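Local atomic coordinates of S-adenosyl-L-methionine methyl transferase (Ruegeria pomeroyi DSS-3, PDB entry 3IHT), a protein that binds S-adenosylmethionine and probably transfers its methyl group to an acceptor substrate. Residues A[49-59]-A[76-84]. Residues are numbered along the deposited sequence; the frame is centred on the assembly and turned at random.
Sequences LGNGRTYHHLR and SHPDSTPPE. With SAM (S-adenosylmethionine), chain C.
His77 N donates to Asn51 O (2.9 Å, 164° at the hydrogen), tying the loop 76-84 to the turn that leads into helix 53-61, while Ser76 CA rests against Gly50 O. Gly52, at the N-cap and with no side chain, lets the loop come close; Ser80 CB sits 3.4 Å from Gly52 O. Tyr55, its CG anti to the backbone N (chi1 174°), points its ring into the loop. Tyr55 CD2, at the ring edge, meets Ser80 O at 3.4 Å, close to the ring plane, a carbonyl oxygen buried here without a hydrogen-bond partner. Farther out, Tyr55 OH lies 3.4 Å from Pro82 CA and also touches Pro83 CD. In the conformer modelled here, Arg59 CG lies over one face of the Tyr55 ring, and a bend at chi3 (51°) brings NH1 back to Tyr55 OH in the guanidinium plane. Leu49 CD2 reaches Pro82 CD at 3.6 Å. At the other end His56 turns its CD2 edge to Asp79 O. Asp79 OD1 takes bonds from His77 ND1 and Ser80 OG on opposite faces of the carboxylate, which steadies this corner of the loop; Arg15 of the second subunit bonds both Ser80 OG and Asn51 OD1. On the cofactor side, Gly52 N and Arg53 N both donate to SAM O, and Thr54 N to SAM OXT (2.9 Å), so the helix start receives the carboxylate. This is the glycine-rich loop after the first strand of a Rossmann-like methyltransferase, packed here against the loop that follows the second strand.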
loop_
_atom_site.group_PDB
_atom_site.type_symbol
_atom_site.label_atom_id
_atom_site.label_comp_id
_atom_site.label_asym_id
_atom_site.label_seq_id
_atom_site.Cartn_x
_atom_site.Cartn_y
_atom_site.Cartn_z
ATOM N N LEU A 49 -11.915 7.936 1.290
ATOM C CA LEU A 49 -11.432 7.864 -0.098
ATOM C C LEU A 49 -9.934 7.650 -0.186
ATOM O O LEU A 49 -9.459 6.766 -0.882
ATOM C CB LEU A 49 -11.824 9.167 -0.829
ATOM C CG LEU A 49 -11.384 9.252 -2.290
ATOM C CD1 LEU A 49 -11.962 8.082 -3.156
ATOM C CD2 LEU A 49 -11.749 10.647 -2.868
ATOM N N GLY A 50 -9.175 8.497 0.516
ATOM C CA GLY A 50 -7.722 8.510 0.430
ATOM C C GLY A 50 -7.189 8.635 -0.986
ATOM O O GLY A 50 -7.709 9.413 -1.789
ATOM N N ASN A 51 -6.186 7.837 -1.316
ATOM C CA ASN A 51 -5.635 7.818 -2.672
ATOM C C ASN A 51 -6.678 7.373 -3.698
ATOM O O ASN A 51 -6.595 7.761 -4.863
ATOM C CB ASN A 51 -4.416 6.887 -2.723
ATOM C CG ASN A 51 -3.743 6.864 -4.064
ATOM O OD1 ASN A 51 -4.071 6.038 -4.920
ATOM N ND2 ASN A 51 -2.748 7.737 -4.241
ATOM N N GLY A 52 -7.586 6.515 -3.281
ATOM C CA GLY A 52 -8.725 6.101 -4.074
ATOM C C GLY A 52 -8.618 4.736 -4.749
ATOM O O GLY A 52 -9.411 4.419 -5.664
ATOM N N ARG A 53 -7.678 3.881 -4.296
ATOM C CA ARG A 53 -7.518 2.558 -4.916
ATOM C C ARG A 53 -8.685 1.627 -4.755
ATOM O O ARG A 53 -9.087 0.976 -5.724
ATOM C CB ARG A 53 -6.202 1.862 -4.499
ATOM C CG ARG A 53 -4.956 2.637 -4.942
ATOM C CD ARG A 53 -3.648 1.863 -4.770
ATOM N NE ARG A 53 -2.512 2.614 -5.271
ATOM C CZ ARG A 53 -1.818 3.521 -4.583
ATOM N NH1 ARG A 53 -2.128 3.826 -3.319
ATOM N NH2 ARG A 53 -0.812 4.146 -5.181
ATOM N N THR A 54 -9.268 1.532 -3.558
ATOM C CA THR A 54 -10.418 0.642 -3.402
ATOM C C THR A 54 -11.611 1.253 -4.103
ATOM O O THR A 54 -12.419 0.511 -4.633
ATOM C CB THR A 54 -10.834 0.225 -1.939
ATOM O OG1 THR A 54 -10.928 1.378 -1.088
ATOM C CG2 THR A 54 -9.843 -0.858 -1.359
ATOM N N TYR A 55 -11.733 2.575 -4.101
ATOM C CA TYR A 55 -12.817 3.212 -4.854
ATOM C C TYR A 55 -12.702 2.856 -6.357
ATOM O O TYR A 55 -13.687 2.492 -6.998
ATOM C CB TYR A 55 -12.830 4.710 -4.638
ATOM C CG TYR A 55 -13.865 5.401 -5.521
ATOM C CD1 TYR A 55 -15.235 5.120 -5.414
ATOM C CD2 TYR A 55 -13.462 6.373 -6.408
ATOM C CE1 TYR A 55 -16.194 5.753 -6.275
ATOM C CE2 TYR A 55 -14.382 7.026 -7.276
ATOM C CZ TYR A 55 -15.749 6.718 -7.186
ATOM O OH TYR A 55 -16.631 7.376 -8.040
ATOM N N HIS A 56 -11.511 2.946 -6.896
ATOM C CA HIS A 56 -11.256 2.600 -8.291
ATOM C C HIS A 56 -11.648 1.153 -8.562
ATOM O O HIS A 56 -12.256 0.846 -9.587
ATOM C CB HIS A 56 -9.786 2.812 -8.624
ATOM C CG HIS A 56 -9.472 2.750 -10.099
ATOM N ND1 HIS A 56 -9.069 1.592 -10.727
ATOM C CD2 HIS A 56 -9.514 3.703 -11.063
ATOM C CE1 HIS A 56 -8.860 1.835 -12.013
ATOM N NE2 HIS A 56 -9.133 3.110 -12.242
ATOM N N HIS A 57 -11.302 0.273 -7.620
ATOM C CA HIS A 57 -11.649 -1.148 -7.718
ATOM C C HIS A 57 -13.166 -1.348 -7.719
ATOM O O HIS A 57 -13.698 -2.104 -8.546
ATOM C CB HIS A 57 -11.006 -1.938 -6.564
ATOM C CG HIS A 57 -10.898 -3.400 -6.844
ATOM N ND1 HIS A 57 -9.924 -3.915 -7.681
ATOM C CD2 HIS A 57 -11.663 -4.448 -6.451
ATOM C CE1 HIS A 57 -10.072 -5.227 -7.750
ATOM N NE2 HIS A 57 -11.129 -5.574 -7.030
ATOM N N LEU A 58 -13.864 -0.663 -6.817
ATOM C CA LEU A 58 -15.316 -0.727 -6.759
ATOM C C LEU A 58 -15.944 -0.260 -8.072
ATOM O O LEU A 58 -16.877 -0.889 -8.573
ATOM C CB LEU A 58 -15.879 0.107 -5.601
ATOM C CG LEU A 58 -15.621 -0.431 -4.175
ATOM C CD1 LEU A 58 -16.061 0.624 -3.128
ATOM C CD2 LEU A 58 -16.337 -1.745 -3.947
ATOM N N ARG A 59 -15.426 0.835 -8.621
ATOM C CA ARG A 59 -15.955 1.362 -9.881
ATOM C C ARG A 59 -15.842 0.323 -10.999
ATOM O O ARG A 59 -16.707 0.255 -11.864
ATOM C CB ARG A 59 -15.245 2.659 -10.287
ATOM C CG ARG A 59 -15.486 3.850 -9.374
ATOM C CD ARG A 59 -14.862 5.115 -9.964
ATOM N NE ARG A 59 -15.262 5.346 -11.361
ATOM C CZ ARG A 59 -16.213 6.186 -11.752
ATOM N NH1 ARG A 59 -16.860 6.920 -10.866
ATOM N NH2 ARG A 59 -16.494 6.318 -13.046
ATOM N N SER A 76 -7.623 12.381 -3.809
ATOM C CA SER A 76 -7.479 11.154 -4.575
ATOM C C SER A 76 -6.614 11.314 -5.824
ATOM O O SER A 76 -6.511 12.397 -6.399
ATOM C CB SER A 76 -8.874 10.648 -5.020
ATOM O OG SER A 76 -9.691 11.739 -5.459
ATOM N N HIS A 77 -6.048 10.200 -6.272
ATOM C CA HIS A 77 -5.391 10.135 -7.561
ATOM C C HIS A 77 -6.497 10.557 -8.588
ATOM O O HIS A 77 -7.671 10.197 -8.399
ATOM C CB HIS A 77 -4.917 8.716 -7.849
ATOM C CG HIS A 77 -4.006 8.626 -9.023
ATOM N ND1 HIS A 77 -4.366 7.993 -10.195
ATOM C CD2 HIS A 77 -2.755 9.115 -9.223
ATOM C CE1 HIS A 77 -3.374 8.096 -11.063
ATOM N NE2 HIS A 77 -2.388 8.760 -10.494
ATOM N N PRO A 78 -6.131 11.330 -9.607
ATOM C CA PRO A 78 -7.216 12.013 -10.370
ATOM C C PRO A 78 -8.237 11.055 -11.012
ATOM O O PRO A 78 -9.416 11.340 -10.984
ATOM C CB PRO A 78 -6.445 12.819 -11.401
ATOM C CG PRO A 78 -5.144 13.158 -10.659
ATOM C CD PRO A 78 -4.804 11.858 -9.986
ATOM N N ASP A 79 -7.778 9.929 -11.537
ATOM C CA ASP A 79 -8.675 8.909 -12.119
ATOM C C ASP A 79 -9.459 8.094 -11.090
ATOM O O ASP A 79 -10.206 7.175 -11.479
ATOM C CB ASP A 79 -7.890 7.968 -13.018
ATOM C CG ASP A 79 -6.852 7.130 -12.250
ATOM O OD1 ASP A 79 -6.820 7.183 -10.992
ATOM O OD2 ASP A 79 -6.044 6.469 -12.921
ATOM N N SER A 80 -9.352 8.451 -9.807
ATOM C CA SER A 80 -10.068 7.774 -8.744
ATOM C C SER A 80 -10.847 8.769 -7.892
ATOM O O SER A 80 -10.963 8.598 -6.682
ATOM C CB SER A 80 -9.064 6.962 -7.880
ATOM O OG SER A 80 -8.235 6.174 -8.700
ATOM N N THR A 81 -11.383 9.824 -8.529
ATOM C CA THR A 81 -12.062 10.896 -7.857
ATOM C C THR A 81 -13.561 10.749 -8.102
ATOM O O THR A 81 -13.970 10.714 -9.274
ATOM C CB THR A 81 -11.552 12.285 -8.353
ATOM O OG1 THR A 81 -10.128 12.346 -8.223
ATOM C CG2 THR A 81 -12.189 13.453 -7.592
ATOM N N PRO A 82 -14.374 10.696 -7.036
ATOM C CA PRO A 82 -15.818 10.574 -7.224
ATOM C C PRO A 82 -16.406 11.863 -7.796
ATOM O O PRO A 82 -15.939 12.961 -7.439
ATOM C CB PRO A 82 -16.368 10.357 -5.810
ATOM C CG PRO A 82 -15.363 10.986 -4.916
ATOM C CD PRO A 82 -14.018 10.700 -5.603
ATOM N N PRO A 83 -17.397 11.735 -8.680
ATOM C CA PRO A 83 -18.176 12.904 -9.084
ATOM C C PRO A 83 -18.830 13.557 -7.887
ATOM O O PRO A 83 -19.264 12.854 -6.954
ATOM C CB PRO A 83 -19.271 12.328 -9.986
ATOM C CG PRO A 83 -18.946 10.949 -10.218
ATOM C CD PRO A 83 -17.922 10.491 -9.232
ATOM N N GLU A 84 -18.940 14.875 -7.937
ATOM C CA GLU A 84 -19.497 15.667 -6.850
ATOM C C GLU A 84 -20.851 15.136 -6.342
ATOM O O GLU A 84 -21.062 15.114 -5.113
ATOM C CB GLU A 84 -19.601 17.155 -7.261
ATOM C CG GLU A 84 -19.905 18.089 -6.134
ATOM C CD GLU A 84 -18.719 18.261 -5.175
ATOM O OE1 GLU A 84 -17.567 18.064 -5.599
ATOM O OE2 GLU A 84 -18.950 18.558 -3.974
HETATM N N SAM C . -9.329 2.705 0.966
HETATM C CA SAM C . -8.488 3.822 0.418
HETATM C C SAM C . -7.693 3.369 -0.829
HETATM O O SAM C . -6.884 4.131 -1.413
HETATM O OXT SAM C . -7.781 2.175 -1.202
HETATM C CB SAM C . -7.576 4.450 1.492
HETATM C CG SAM C . -8.312 5.264 2.581
HETATM S SD SAM C . -7.176 6.098 3.776
HETATM C CE SAM C . -6.473 4.607 4.553
HETATM C "C5'" SAM C . -8.419 6.662 5.018
HETATM C "C4'" SAM C . -9.325 7.802 4.575
HETATM O "O4'" SAM C . -10.396 7.928 5.534
HETATM C "C3'" SAM C . -8.636 9.170 4.501
HETATM O "O3'" SAM C . -8.815 9.795 3.230
HETATM C "C2'" SAM C . -9.250 9.975 5.642
HETATM O "O2'" SAM C . -9.336 11.404 5.478
HETATM C "C1'" SAM C . -10.618 9.320 5.755
HETATM N N9 SAM C . -11.248 9.546 7.083
HETATM C C8 SAM C . -10.762 9.133 8.310
HETATM N N7 SAM C . -11.635 9.516 9.277
HETATM C C5 SAM C . -12.665 10.177 8.692
HETATM C C6 SAM C . -13.818 10.761 9.218
HETATM N N6 SAM C . -14.060 10.783 10.550
HETATM N N1 SAM C . -14.707 11.327 8.322
HETATM C C2 SAM C . -14.487 11.360 6.961
HETATM N N3 SAM C . -13.323 10.787 6.446
HETATM C C4 SAM C . -12.444 10.197 7.305
#